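Probable glutamine synthetase (Pseudomonas aeruginosa, PDB 4HPP) is a probable member of the glutamine synthetase family, of unassigned function here, whose catalytic domain holds a magnesium ion and a glutamic acid. Local coordinates at residues Cys278-Pro283 against Met346-Ile351; Gln183-Val188 against Gly229-Gly234; Pro87-Leu92 against Thr209-Arg214. All coordinates share one frame; numbering follows the deposited sequence.

Interaction 1: residues Cys278-Pro283 against Met346-Ile351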
ATOM      1  N   CYS A 278      -0.738  15.700 -50.346  1.00 49.23           N
ATOM      2  CA  CYS A 278      -1.570  15.239 -49.277  1.00 53.59           C
ATOM      3  C   CYS A 278      -1.458  13.738 -49.012  1.00 52.00           C
ATOM      4  O   CYS A 278      -1.596  13.302 -47.868  1.00 50.45           O
ATOM      5  CB  CYS A 278      -3.004  15.688 -49.497  1.00 58.96           C
ATOM      6  SG  CYS A 278      -3.106  17.486 -49.293  1.00 60.53           S
ATOM      7  N   ALA A 279      -1.172  12.976 -50.059  1.00 47.11           N
ATOM      8  CA  ALA A 279      -1.036  11.541 -49.953  1.00 48.15           C
ATOM      9  C   ALA A 279       0.214  11.254 -49.150  1.00 50.61           C
ATOM     10  O   ALA A 279       0.337  10.178 -48.550  1.00 49.17           O
ATOM     11  CB  ALA A 279      -0.948  10.880 -51.334  1.00 44.03           C
ATOM     12  N   LEU A 280       1.142  12.210 -49.142  1.00 52.89           N
ATOM     13  CA  LEU A 280       2.437  12.021 -48.466  1.00 50.01           C
ATOM     14  C   LEU A 280       2.579  12.879 -47.197  1.00 57.84           C
ATOM     15  O   LEU A 280       3.454  12.607 -46.376  1.00 65.98           O
ATOM     16  CB  LEU A 280       3.638  12.248 -49.421  1.00 44.47           C
ATOM     17  CG  LEU A 280       3.679  11.523 -50.792  1.00 46.83           C
ATOM     18  CD1 LEU A 280       4.163  12.424 -51.911  1.00 40.18           C
ATOM     19  CD2 LEU A 280       4.456  10.230 -50.809  1.00 43.93           C
ATOM     20  N   THR A 281       1.739  13.901 -47.009  1.00 57.44           N
ATOM     21  CA  THR A 281       1.825  14.715 -45.772  1.00 50.68           C
ATOM     22  C   THR A 281       0.586  14.582 -44.873  1.00 57.77           C
ATOM     23  O   THR A 281       0.590  15.057 -43.728  1.00 61.91           O
ATOM     24  CB  THR A 281       2.026  16.192 -46.079  1.00 47.48           C
ATOM     25  OG1 THR A 281       0.799  16.698 -46.605  1.00 49.67           O
ATOM     26  CG2 THR A 281       3.163  16.427 -47.096  1.00 46.70           C
ATOM     27  N   ALA A 282      -0.491  13.988 -45.400  1.00 58.23           N
ATOM     28  CA  ALA A 282      -1.638  13.542 -44.578  1.00 55.41           C
ATOM     29  C   ALA A 282      -1.990  12.112 -45.003  1.00 55.72           C
ATOM     30  O   ALA A 282      -3.050  11.888 -45.573  1.00 59.89           O
ATOM     31  CB  ALA A 282      -2.833  14.482 -44.740  1.00 52.90           C
ATOM     32  N   PRO A 283      -1.094  11.144 -44.714  1.00 51.51           N
ATOM     33  CA  PRO A 283      -1.006   9.911 -45.453  1.00 50.59           C
ATOM     34  C   PRO A 283      -1.774   8.790 -44.845  1.00 48.32           C
ATOM     35  O   PRO A 283      -1.591   7.659 -45.270  1.00 51.34           O
ATOM     36  CB  PRO A 283       0.473   9.551 -45.328  1.00 48.68           C
ATOM     37  CG  PRO A 283       0.965  10.298 -44.128  1.00 53.22           C
ATOM     38  CD  PRO A 283      -0.169  11.106 -43.579  1.00 48.21           C
ATOM     39  N   MET A 346       8.831  15.793 -45.659  1.00 46.29           N
ATOM     40  CA  MET A 346       9.614  16.998 -45.988  1.00 39.96           C
ATOM     41  C   MET A 346      10.161  16.892 -47.427  1.00 45.62           C
ATOM     42  O   MET A 346       9.985  17.817 -48.213  1.00 50.95           O
ATOM     43  CB  MET A 346      10.702  17.237 -44.959  1.00 46.64           C
ATOM     44  CG  MET A 346      11.816  18.238 -45.327  1.00 43.29           C
ATOM     45  SD  MET A 346      12.795  18.450 -43.841  1.00 47.78           S
ATOM     46  CE  MET A 346      14.170  19.497 -44.404  1.00 47.44           C
ATOM     47  N   ALA A 347      10.770  15.756 -47.782  1.00 42.85           N
ATOM     48  CA  ALA A 347      11.168  15.448 -49.177  1.00 43.65           C
ATOM     49  C   ALA A 347      10.086  15.760 -50.190  1.00 48.51           C
ATOM     50  O   ALA A 347      10.348  16.417 -51.183  1.00 49.24           O
ATOM     51  CB  ALA A 347      11.588  13.977 -49.335  1.00 47.38           C
ATOM     52  N   ALA A 348       8.871  15.273 -49.952  1.00 51.54           N
ATOM     53  CA  ALA A 348       7.752  15.519 -50.877  1.00 50.97           C
ATOM     54  C   ALA A 348       7.454  17.016 -51.098  1.00 55.90           C
ATOM     55  O   ALA A 348       7.188  17.463 -52.235  1.00 58.24           O
ATOM     56  CB  ALA A 348       6.513  14.786 -50.410  1.00 43.87           C
ATOM     57  N   VAL A 349       7.561  17.792 -50.025  1.00 50.99           N
ATOM     58  CA  VAL A 349       7.222  19.208 -50.080  1.00 55.42           C
ATOM     59  C   VAL A 349       8.324  19.956 -50.830  1.00 56.18           C
ATOM     60  O   VAL A 349       8.049  20.762 -51.739  1.00 60.94           O
ATOM     61  CB  VAL A 349       7.010  19.807 -48.652  1.00 55.79           C
ATOM     62  CG1 VAL A 349       6.959  21.345 -48.671  1.00 46.82           C
ATOM     63  CG2 VAL A 349       5.784  19.187 -47.984  1.00 42.76           C
ATOM     64  N   LEU A 350       9.568  19.662 -50.475  1.00 52.00           N
ATOM     65  CA  LEU A 350      10.697  20.381 -51.057  1.00 51.33           C
ATOM     66  C   LEU A 350      10.749  20.068 -52.541  1.00 57.56           C
ATOM     67  O   LEU A 350      11.231  20.894 -53.325  1.00 59.56           O
ATOM     68  CB  LEU A 350      12.010  20.009 -50.380  1.00 51.76           C
ATOM     69  CG  LEU A 350      12.590  20.688 -49.112  1.00 51.87           C
ATOM     70  CD1 LEU A 350      13.829  19.906 -48.630  1.00 48.06           C
ATOM     71  CD2 LEU A 350      12.989  22.136 -49.363  1.00 49.26           C
ATOM     72  N   ILE A 351      10.216  18.894 -52.922  1.00 56.80           N
ATOM     73  CA  ILE A 351      10.196  18.464 -54.331  1.00 58.34           C
ATOM     74  C   ILE A 351       9.304  19.407 -55.131  1.00 63.94           C
ATOM     75  O   ILE A 351       9.780  20.071 -56.069  1.00 58.74           O
ATOM     76  CB  ILE A 351       9.759  16.976 -54.537  1.00 55.36           C
ATOM     77  CG1 ILE A 351      10.957  16.027 -54.389  1.00 52.21           C
ATOM     78  CG2 ILE A 351       9.269  16.756 -55.955  1.00 52.93           C
ATOM     79  CD1 ILE A 351      10.589  14.599 -54.092  1.00 42.15           C
TER

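Interaction 2: residues Gln183-Val188 against Gly229-Gly234. With MG (magnesium ion), chain B; GLU (glutamic acid), chain D.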
ATOM      1  N   GLN A 183      -8.550  19.430 -25.098  1.00 41.65           N
ATOM      2  CA  GLN A 183      -8.346  18.924 -23.761  1.00 45.70           C
ATOM      3  C   GLN A 183      -7.155  17.951 -23.725  1.00 51.52           C
ATOM      4  O   GLN A 183      -7.078  16.996 -24.547  1.00 47.41           O
ATOM      5  CB  GLN A 183      -9.598  18.220 -23.339  1.00 54.32           C
ATOM      6  CG  GLN A 183     -10.847  19.065 -23.483  1.00 61.22           C
ATOM      7  CD  GLN A 183     -11.915  18.518 -22.584  1.00 63.84           C
ATOM      8  OE1 GLN A 183     -12.031  17.291 -22.417  1.00 61.11           O
ATOM      9  NE2 GLN A 183     -12.657  19.407 -21.942  1.00 59.12           N
ATOM     10  N   ARG A 184      -6.216  18.184 -22.798  1.00 48.73           N
ATOM     11  CA  ARG A 184      -4.959  17.375 -22.714  1.00 41.65           C
ATOM     12  C   ARG A 184      -4.053  17.602 -23.929  1.00 42.55           C
ATOM     13  O   ARG A 184      -3.144  16.795 -24.190  1.00 39.96           O
ATOM     14  CB  ARG A 184      -5.299  15.877 -22.595  1.00 50.97           C
ATOM     15  CG  ARG A 184      -6.473  15.563 -21.666  1.00 51.98           C
ATOM     16  CD  ARG A 184      -6.033  15.814 -20.230  1.00 64.02           C
ATOM     17  NE  ARG A 184      -6.976  15.366 -19.219  1.00 68.55           N
ATOM     18  CZ  ARG A 184      -6.854  15.631 -17.912  1.00 70.92           C
ATOM     19  NH1 ARG A 184      -5.796  16.339 -17.464  1.00 53.73           N
ATOM     20  NH2 ARG A 184      -7.802  15.197 -17.049  1.00 57.39           N
ATOM     21  N   GLN A 185      -4.317  18.648 -24.733  1.00 37.87           N
ATOM     22  CA  GLN A 185      -3.431  18.887 -25.818  1.00 36.97           C
ATOM     23  C   GLN A 185      -2.257  19.783 -25.384  1.00 47.64           C
ATOM     24  O   GLN A 185      -2.465  20.826 -24.701  1.00 44.01           O
ATOM     25  CB  GLN A 185      -4.168  19.521 -26.957  1.00 37.18           C
ATOM     26  CG  GLN A 185      -3.396  19.412 -28.257  1.00 38.89           C
ATOM     27  CD  GLN A 185      -4.080  20.056 -29.439  1.00 44.76           C
ATOM     28  OE1 GLN A 185      -4.807  21.056 -29.303  1.00 52.22           O
ATOM     29  NE2 GLN A 185      -3.818  19.512 -30.631  1.00 46.16           N
ATOM     30  N   TYR A 186      -1.056  19.375 -25.806  1.00 42.03           N
ATOM     31  CA  TYR A 186       0.177  20.168 -25.652  1.00 42.07           C
ATOM     32  C   TYR A 186       0.961  20.281 -26.956  1.00 43.95           C
ATOM     33  O   TYR A 186       0.747  19.529 -27.891  1.00 44.65           O
ATOM     34  CB  TYR A 186       1.069  19.564 -24.588  1.00 40.22           C
ATOM     35  CG  TYR A 186       0.325  19.525 -23.281  1.00 43.42           C
ATOM     36  CD1 TYR A 186       0.418  20.607 -22.396  1.00 36.07           C
ATOM     37  CD2 TYR A 186      -0.561  18.460 -22.968  1.00 36.91           C
ATOM     38  CE1 TYR A 186      -0.273  20.633 -21.229  1.00 35.38           C
ATOM     39  CE2 TYR A 186      -1.247  18.475 -21.770  1.00 38.99           C
ATOM     40  CZ  TYR A 186      -1.095  19.575 -20.908  1.00 40.45           C
ATOM     41  OH  TYR A 186      -1.760  19.664 -19.709  1.00 37.56           O
ATOM     42  N   GLU A 187       1.823  21.283 -27.020  1.00 46.74           N
ATOM     43  CA  GLU A 187       2.674  21.493 -28.163  1.00 49.05           C
ATOM     44  C   GLU A 187       4.093  21.807 -27.700  1.00 49.53           C
ATOM     45  O   GLU A 187       4.322  22.619 -26.797  1.00 47.21           O
ATOM     46  CB  GLU A 187       2.139  22.612 -29.031  1.00 53.08           C
ATOM     47  CG  GLU A 187       2.853  22.711 -30.384  1.00 59.16           C
ATOM     48  CD  GLU A 187       2.443  23.930 -31.222  1.00 57.94           C
ATOM     49  OE1 GLU A 187       3.019  24.146 -32.310  1.00 69.36           O
ATOM     50  OE2 GLU A 187       1.536  24.670 -30.824  1.00 52.55           O
ATOM     51  N   VAL A 188       5.039  21.130 -28.317  1.00 50.62           N
ATOM     52  CA  VAL A 188       6.422  21.494 -28.144  1.00 51.00           C
ATOM     53  C   VAL A 188       7.060  21.849 -29.513  1.00 51.43           C
ATOM     54  O   VAL A 188       6.779  21.206 -30.530  1.00 47.94           O
ATOM     55  CB  VAL A 188       7.195  20.440 -27.350  1.00 48.71           C
ATOM     56  CG1 VAL A 188       7.097  19.062 -28.003  1.00 51.74           C
ATOM     57  CG2 VAL A 188       8.650  20.877 -27.190  1.00 52.66           C
ATOM     58  N   GLY A 229     -14.681  13.915 -32.074  1.00 64.77           N
ATOM     59  CA  GLY A 229     -15.074  15.295 -31.742  1.00 58.03           C
ATOM     60  C   GLY A 229     -14.071  16.057 -30.881  1.00 68.38           C
ATOM     61  O   GLY A 229     -14.439  16.968 -30.133  1.00 70.74           O
ATOM     62  N   ALA A 230     -12.799  15.682 -30.986  1.00 60.56           N
ATOM     63  CA  ALA A 230     -11.752  16.345 -30.283  1.00 49.09           C
ATOM     64  C   ALA A 230     -11.138  17.331 -31.241  1.00 47.20           C
ATOM     65  O   ALA A 230     -11.196  17.138 -32.453  1.00 46.22           O
ATOM     66  CB  ALA A 230     -10.725  15.318 -29.835  1.00 47.73           C
ATOM     67  N   VAL A 231     -10.541  18.387 -30.701  1.00 47.94           N
ATOM     68  CA  VAL A 231      -9.531  19.167 -31.424  1.00 45.18           C
ATOM     69  C   VAL A 231      -8.426  18.260 -31.985  1.00 46.86           C
ATOM     70  O   VAL A 231      -7.965  17.331 -31.311  1.00 56.16           O
ATOM     71  CB  VAL A 231      -8.898  20.230 -30.509  1.00 46.95           C
ATOM     72  CG1 VAL A 231      -8.024  21.207 -31.321  1.00 39.60           C
ATOM     73  CG2 VAL A 231     -10.021  20.967 -29.738  1.00 50.81           C
ATOM     74  N   THR A 232      -8.045  18.529 -33.228  1.00 41.72           N
ATOM     75  CA  THR A 232      -7.166  17.694 -34.013  1.00 48.66           C
ATOM     76  C   THR A 232      -5.690  18.044 -33.670  1.00 54.64           C
ATOM     77  O   THR A 232      -5.419  19.145 -33.196  1.00 51.37           O
ATOM     78  CB  THR A 232      -7.416  17.912 -35.537  1.00 53.56           C
ATOM     79  OG1 THR A 232      -7.558  19.308 -35.830  1.00 51.99           O
ATOM     80  CG2 THR A 232      -8.680  17.279 -35.990  1.00 54.56           C
ATOM     81  N   ASN A 233      -4.762  17.106 -33.935  1.00 52.21           N
ATOM     82  CA  ASN A 233      -3.345  17.246 -33.657  1.00 41.26           C
ATOM     83  C   ASN A 233      -2.688  17.468 -35.036  1.00 50.54           C
ATOM     84  O   ASN A 233      -2.601  16.540 -35.869  1.00 52.29           O
ATOM     85  CB  ASN A 233      -2.727  15.999 -32.956  1.00 39.79           C
ATOM     86  CG  ASN A 233      -3.233  15.736 -31.505  1.00 45.88           C
ATOM     87  OD1 ASN A 233      -3.236  16.634 -30.635  1.00 44.40           O
ATOM     88  ND2 ASN A 233      -3.631  14.453 -31.229  1.00 40.69           N
ATOM     89  N   GLY A 234      -2.231  18.700 -35.285  1.00 52.17           N
ATOM     90  CA  GLY A 234      -1.510  19.027 -36.503  1.00 48.53           C
ATOM     91  C   GLY A 234      -0.004  18.861 -36.343  1.00 51.81           C
ATOM     92  O   GLY A 234       0.486  18.636 -35.248  1.00 46.86           O
TER
HETATM   93 MG    MG B 501      -0.318  24.920 -32.513  1.00 40.18          MG
HETATM   94  N   GLU D 503      -4.529  21.782 -33.978  1.00 59.07           N
HETATM   95  CA  GLU D 503      -4.451  22.478 -35.325  1.00 66.94           C
HETATM   96  C   GLU D 503      -4.084  21.582 -36.530  1.00 63.78           C
HETATM   97  O   GLU D 503      -4.590  20.477 -36.687  1.00 54.76           O
HETATM   98  CB  GLU D 503      -3.473  23.644 -35.256  1.00 70.29           C
HETATM   99  CG  GLU D 503      -3.967  24.792 -34.418  1.00 68.88           C
HETATM  100  CD  GLU D 503      -2.905  25.817 -34.193  1.00 67.54           C
HETATM  101  OE1 GLU D 503      -3.089  26.930 -34.709  1.00 79.26           O
HETATM  102  OE2 GLU D 503      -1.890  25.507 -33.523  1.00 71.84           O
HETATM  103  OXT GLU D 503      -3.259  21.926 -37.384  1.00 77.21           O

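Interaction 3: residues Pro87-Leu92 against Thr209-Arg214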
ATOM      1  N   PRO A  87      16.350   2.945 -18.544  1.00 44.83           N
ATOM      2  CA  PRO A  87      17.581   2.909 -19.299  1.00 40.39           C
ATOM      3  C   PRO A  87      17.758   4.243 -20.053  1.00 43.35           C
ATOM      4  O   PRO A  87      16.777   4.915 -20.381  1.00 36.65           O
ATOM      5  CB  PRO A  87      17.345   1.753 -20.295  1.00 43.73           C
ATOM      6  CG  PRO A  87      16.064   1.020 -19.811  1.00 42.83           C
ATOM      7  CD  PRO A  87      15.276   2.069 -19.091  1.00 43.71           C
ATOM      8  N   ALA A  88      19.008   4.641 -20.327  1.00 41.00           N
ATOM      9  CA  ALA A  88      19.172   5.713 -21.261  1.00 42.32           C
ATOM     10  C   ALA A  88      18.339   5.346 -22.526  1.00 39.09           C
ATOM     11  O   ALA A  88      18.024   4.185 -22.753  1.00 38.77           O
ATOM     12  CB  ALA A  88      20.637   5.908 -21.599  1.00 36.81           C
ATOM     13  N   LEU A  89      17.981   6.354 -23.301  1.00 38.42           N
ATOM     14  CA  LEU A  89      17.529   6.209 -24.639  1.00 38.17           C
ATOM     15  C   LEU A  89      18.671   6.493 -25.555  1.00 37.80           C
ATOM     16  O   LEU A  89      19.118   7.619 -25.644  1.00 51.52           O
ATOM     17  CB  LEU A  89      16.441   7.238 -24.872  1.00 39.06           C
ATOM     18  CG  LEU A  89      15.727   7.122 -26.238  1.00 44.18           C
ATOM     19  CD1 LEU A  89      14.988   5.797 -26.459  1.00 44.94           C
ATOM     20  CD2 LEU A  89      14.771   8.297 -26.421  1.00 42.72           C
ATOM     21  N   ASP A  90      19.148   5.495 -26.256  1.00 41.81           N
ATOM     22  CA  ASP A  90      20.305   5.683 -27.098  1.00 39.21           C
ATOM     23  C   ASP A  90      20.112   5.052 -28.441  1.00 36.61           C
ATOM     24  O   ASP A  90      19.952   3.850 -28.533  1.00 40.88           O
ATOM     25  CB  ASP A  90      21.515   5.070 -26.420  1.00 36.86           C
ATOM     26  CG  ASP A  90      22.802   5.558 -26.992  1.00 44.98           C
ATOM     27  OD1 ASP A  90      22.808   6.073 -28.167  1.00 40.41           O
ATOM     28  OD2 ASP A  90      23.823   5.422 -26.248  1.00 46.59           O
ATOM     29  N   TYR A  91      20.130   5.845 -29.501  1.00 34.48           N
ATOM     30  CA  TYR A  91      19.912   5.273 -30.851  1.00 38.38           C
ATOM     31  C   TYR A  91      20.405   6.252 -31.900  1.00 38.84           C
ATOM     32  O   TYR A  91      20.567   7.429 -31.607  1.00 44.66           O
ATOM     33  CB  TYR A  91      18.390   4.968 -31.115  1.00 38.27           C
ATOM     34  CG  TYR A  91      17.584   6.235 -31.158  1.00 35.69           C
ATOM     35  CD1 TYR A  91      17.466   6.984 -32.326  1.00 39.22           C
ATOM     36  CD2 TYR A  91      16.952   6.704 -30.017  1.00 31.58           C
ATOM     37  CE1 TYR A  91      16.701   8.174 -32.348  1.00 38.80           C
ATOM     38  CE2 TYR A  91      16.179   7.865 -30.029  1.00 35.25           C
ATOM     39  CZ  TYR A  91      16.075   8.616 -31.190  1.00 41.15           C
ATOM     40  OH  TYR A  91      15.351   9.801 -31.155  1.00 42.32           O
ATOM     41  N   LEU A  92      20.615   5.738 -33.106  1.00 39.85           N
ATOM     42  CA  LEU A  92      21.077   6.465 -34.279  1.00 44.13           C
ATOM     43  C   LEU A  92      20.155   6.178 -35.485  1.00 51.41           C
ATOM     44  O   LEU A  92      19.719   5.026 -35.698  1.00 49.94           O
ATOM     45  CB  LEU A  92      22.477   5.975 -34.684  1.00 41.27           C
ATOM     46  CG  LEU A  92      23.657   6.119 -33.746  1.00 41.76           C
ATOM     47  CD1 LEU A  92      23.729   4.947 -32.794  1.00 40.83           C
ATOM     48  CD2 LEU A  92      24.960   6.208 -34.526  1.00 41.90           C
ATOM     49  N   THR A 209       9.223  12.386 -26.627  1.00 40.71           N
ATOM     50  CA  THR A 209       7.925  12.675 -25.943  1.00 39.48           C
ATOM     51  C   THR A 209       7.244  11.388 -25.470  1.00 41.92           C
ATOM     52  O   THR A 209       6.950  11.235 -24.251  1.00 42.76           O
ATOM     53  CB  THR A 209       6.977  13.465 -26.817  1.00 37.24           C
ATOM     54  OG1 THR A 209       7.659  14.636 -27.218  1.00 36.91           O
ATOM     55  CG2 THR A 209       5.715  13.894 -26.055  1.00 37.72           C
ATOM     56  N   ARG A 210       7.090  10.443 -26.399  1.00 37.07           N
ATOM     57  CA  ARG A 210       6.676   9.089 -26.039  1.00 41.11           C
ATOM     58  C   ARG A 210       7.488   8.506 -24.844  1.00 41.24           C
ATOM     59  O   ARG A 210       6.887   8.066 -23.853  1.00 38.08           O
ATOM     60  CB  ARG A 210       6.697   8.146 -27.273  1.00 42.97           C
ATOM     61  CG  ARG A 210       5.507   8.349 -28.177  1.00 43.50           C
ATOM     62  CD  ARG A 210       5.785   8.008 -29.617  1.00 46.26           C
ATOM     63  NE  ARG A 210       4.708   8.459 -30.490  1.00 44.06           N
ATOM     64  CZ  ARG A 210       4.707   8.410 -31.833  1.00 44.04           C
ATOM     65  NH1 ARG A 210       5.716   7.882 -32.491  1.00 33.38           N
ATOM     66  NH2 ARG A 210       3.634   8.843 -32.522  1.00 47.13           N
ATOM     67  N   GLU A 211       8.834   8.516 -24.913  1.00 40.38           N
ATOM     68  CA  GLU A 211       9.662   7.967 -23.793  1.00 32.69           C
ATOM     69  C   GLU A 211       9.494   8.704 -22.435  1.00 30.14           C
ATOM     70  O   GLU A 211       9.419   8.096 -21.387  1.00 32.03           O
ATOM     71  CB  GLU A 211      11.110   7.859 -24.204  1.00 36.52           C
ATOM     72  CG  GLU A 211      12.064   7.383 -23.118  1.00 37.48           C
ATOM     73  CD  GLU A 211      11.825   5.964 -22.729  1.00 39.37           C
ATOM     74  OE1 GLU A 211      12.373   5.504 -21.693  1.00 45.72           O
ATOM     75  OE2 GLU A 211      11.134   5.295 -23.480  1.00 42.59           O
ATOM     76  N   VAL A 212       9.346  10.002 -22.447  1.00 27.21           N
ATOM     77  CA  VAL A 212       9.157  10.713 -21.202  1.00 31.03           C
ATOM     78  C   VAL A 212       7.799  10.264 -20.639  1.00 37.77           C
ATOM     79  O   VAL A 212       7.731   9.766 -19.504  1.00 40.09           O
ATOM     80  CB  VAL A 212       9.290  12.239 -21.462  1.00 31.69           C
ATOM     81  CG1 VAL A 212       8.979  13.052 -20.233  1.00 33.59           C
ATOM     82  CG2 VAL A 212      10.708  12.581 -21.915  1.00 30.90           C
ATOM     83  N   ALA A 213       6.722  10.369 -21.450  1.00 36.49           N
ATOM     84  CA  ALA A 213       5.417   9.883 -21.013  1.00 34.31           C
ATOM     85  C   ALA A 213       5.513   8.444 -20.464  1.00 33.86           C
ATOM     86  O   ALA A 213       5.051   8.125 -19.357  1.00 31.15           O
ATOM     87  CB  ALA A 213       4.377  10.005 -22.154  1.00 35.45           C
ATOM     88  N   ARG A 214       6.203   7.571 -21.190  1.00 38.80           N
ATOM     89  CA  ARG A 214       6.325   6.190 -20.696  1.00 38.31           C
ATOM     90  C   ARG A 214       6.926   6.214 -19.288  1.00 44.78           C
ATOM     91  O   ARG A 214       6.420   5.523 -18.412  1.00 38.02           O
ATOM     92  CB  ARG A 214       7.159   5.327 -21.635  1.00 34.12           C
ATOM     93  CG  ARG A 214       7.184   3.845 -21.269  1.00 34.97           C
ATOM     94  CD  ARG A 214       8.247   3.105 -22.095  1.00 40.74           C
ATOM     95  NE  ARG A 214       9.605   3.513 -21.741  1.00 36.63           N
ATOM     96  CZ  ARG A 214      10.312   3.008 -20.731  1.00 34.82           C
ATOM     97  NH1 ARG A 214       9.826   2.092 -19.911  1.00 40.59           N
ATOM     98  NH2 ARG A 214      11.518   3.454 -20.501  1.00 44.12           N
TER

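Interaction 1: residues Cys278-Pro283 against Met346-Ile351
L280 and T281, on the last turn of helix 261-281, meet A348 and V349 on the flank of helix 342-358 through two methyl-sized touches. The first is made by the beta-carbon of A348, which faces the L280 side chain. It lies 3.7 Å from L280 CD1, the only branch of that leucine to come close, and 4.0 Å from L280 CB, while CD2 turns away to the other side of CG. The leucine's first torsion, which sets CG anti to the carbonyl carbon (chi1 -51°), puts CB and CD1 beside A348 CB. The short side chain of A348 lets the two backbones approach to 6.8 Å between the CA atoms of L280 and A348.

The second touch sits beside it. T281 and V349 cross at about a right angle and meet methyl to methyl, T281 CG2 lying 3.9 Å from V349 CG2, with V349 CG1 directed elsewhere. The threonine is thus split in function: its methyl faces the neighbouring helix, while OG1, on the other branch, lies at the carbonyl oxygens of P335, the stronger partner, and L277, one turn earlier. The single proton of this buried hydroxyl must be shared between the two oxygens, an arrangement that probably favours the rotation presenting CG2 to the valine. No hydrogen bond joins the two segments, and all four touching residues are buried.

Both helices also rest on the same sheet. T281 reaches F333 and M336, V349 shares F333, and M346 packs on V126, A128 and F130 of strand 124-137. The contact is thus the packing of the end of helix 261-281 against helix 342-358, on the beta sheet of the glutamine synthetase catalytic domain.

Interaction 2: residues Gln183-Val188 against Gly229-Gly234
Q185 sends its extended side chain from the start of strand 185-194 across to T232 and N233, and its amide nitrogen carries the contact. Q185 NE2 donates to N233 OD1 at 2.9 Å and to T232 O at 3.0 Å. Both bonds are bent, with N-H...O angles of 143° and 136°. The Q185 and N233 amide planes stand 56° apart, and NE2 lies above the plane of the T232 carbonyl. The rest of each amide is also engaged, since Q185 OE1 accepts from G182 N and N233 ND2 donates to A223 O. With both ends held, neither amide is likely to flip. The V231 methyl CG1 makes a van der Waals contact with Q185 OE1, at 3.8 Å.

This is part of the wall of the metal and ligand site of the glutamine synthetase catalytic domain, to which a sheet strand and a loop both contribute. T232 O serves twice, accepting from Q185 NE2 and, at 2.9 Å, from the amino nitrogen of the bound glutamic acid; Q185 is thus a second-shell residue, consistent with positioning a ligand-binding carbonyl. T232 OG1 makes a weak bond to the ligand O at 3.3 Å. Two residues along the strand from Q185, E187 OE2 binds the magnesium ion at 2.5 Å, which E133 and E180 also bind together with OE2 of the glutamic acid. G234 N donates to E133 OE1.

Interaction 3: residues Pro87-Leu92 against Thr209-Arg214
L89 and P87 meet E211 and R214 through loose van der Waals contacts, without a hydrogen bond or salt bridge between the two segments. L89 CD2 lies 4.3 Å from E211 CB, so the leucine meets the aliphatic root of the glutamate and not its carboxylate. P87 CD stands 4.2 Å from R214 NH2, approaching the guanidinium group obliquely. L89 CG lies at the edge of the Y91 ring, in its plane, two residues along the same strand.

The charged pair between the residues of the contact lies within the helix. R214 follows E211 by three residues and grips its carboxylate side-on with two nitrogens. R214 NE bonds E211 OE2 at 2.9 Å, nearly straight, and R214 NH2 forms a salt bridge with E211 OE1 on the syn side, modelled at 2.5 Å, a doubtfully short length that probably reflects coordinate error. Both acceptors lie close to the guanidinium plane, although NE meets OE2 from above the carboxylate plane. The arginine chain leaves the helix extended and then folds over at chi3 68°, which brings its head back to the glutamate. E211 OE1 also accepts from Q215 NE2 and forms a salt bridge with R154 of a second subunit, so the carboxylate is shared between positive groups and probably stays ionised. That same R154 donates to the carbonyl oxygens of P87 and A88, tying both segments to the neighbouring subunit.

Y91 OH adds a polar link to helix 196-216 through N204. The contact thus joins the N-terminal domain to the catalytic domain: strand 89-97 is hydrogen-bonded between strands 9-15 and 66-78, whereas helix 196-216 presents E211 toward L89 of the strand and R214 toward P87 in the loop before it, and turns T209 and V212 to helix 159-169.

How the interactions relate
Interaction 2 touches the bound groups directly, while the other two stand back from them. The side chain of T281 in interaction 1 is about 11 Å from the glutamic acid, and the centres of interactions 1 and 2 lie 22 Å apart, both within the catalytic domain. Interaction 3 is also 22 Å from interaction 2 between centres, yet their nearest atoms come within about 5 Å without touching; strand 185-194 runs directly on to helix 196-216, so one continuous piece of chain supplies a segment to each. Interactions 1 and 3 are farther separated, at 27 Å between centres. Of the three, interaction 3 alone meets another subunit.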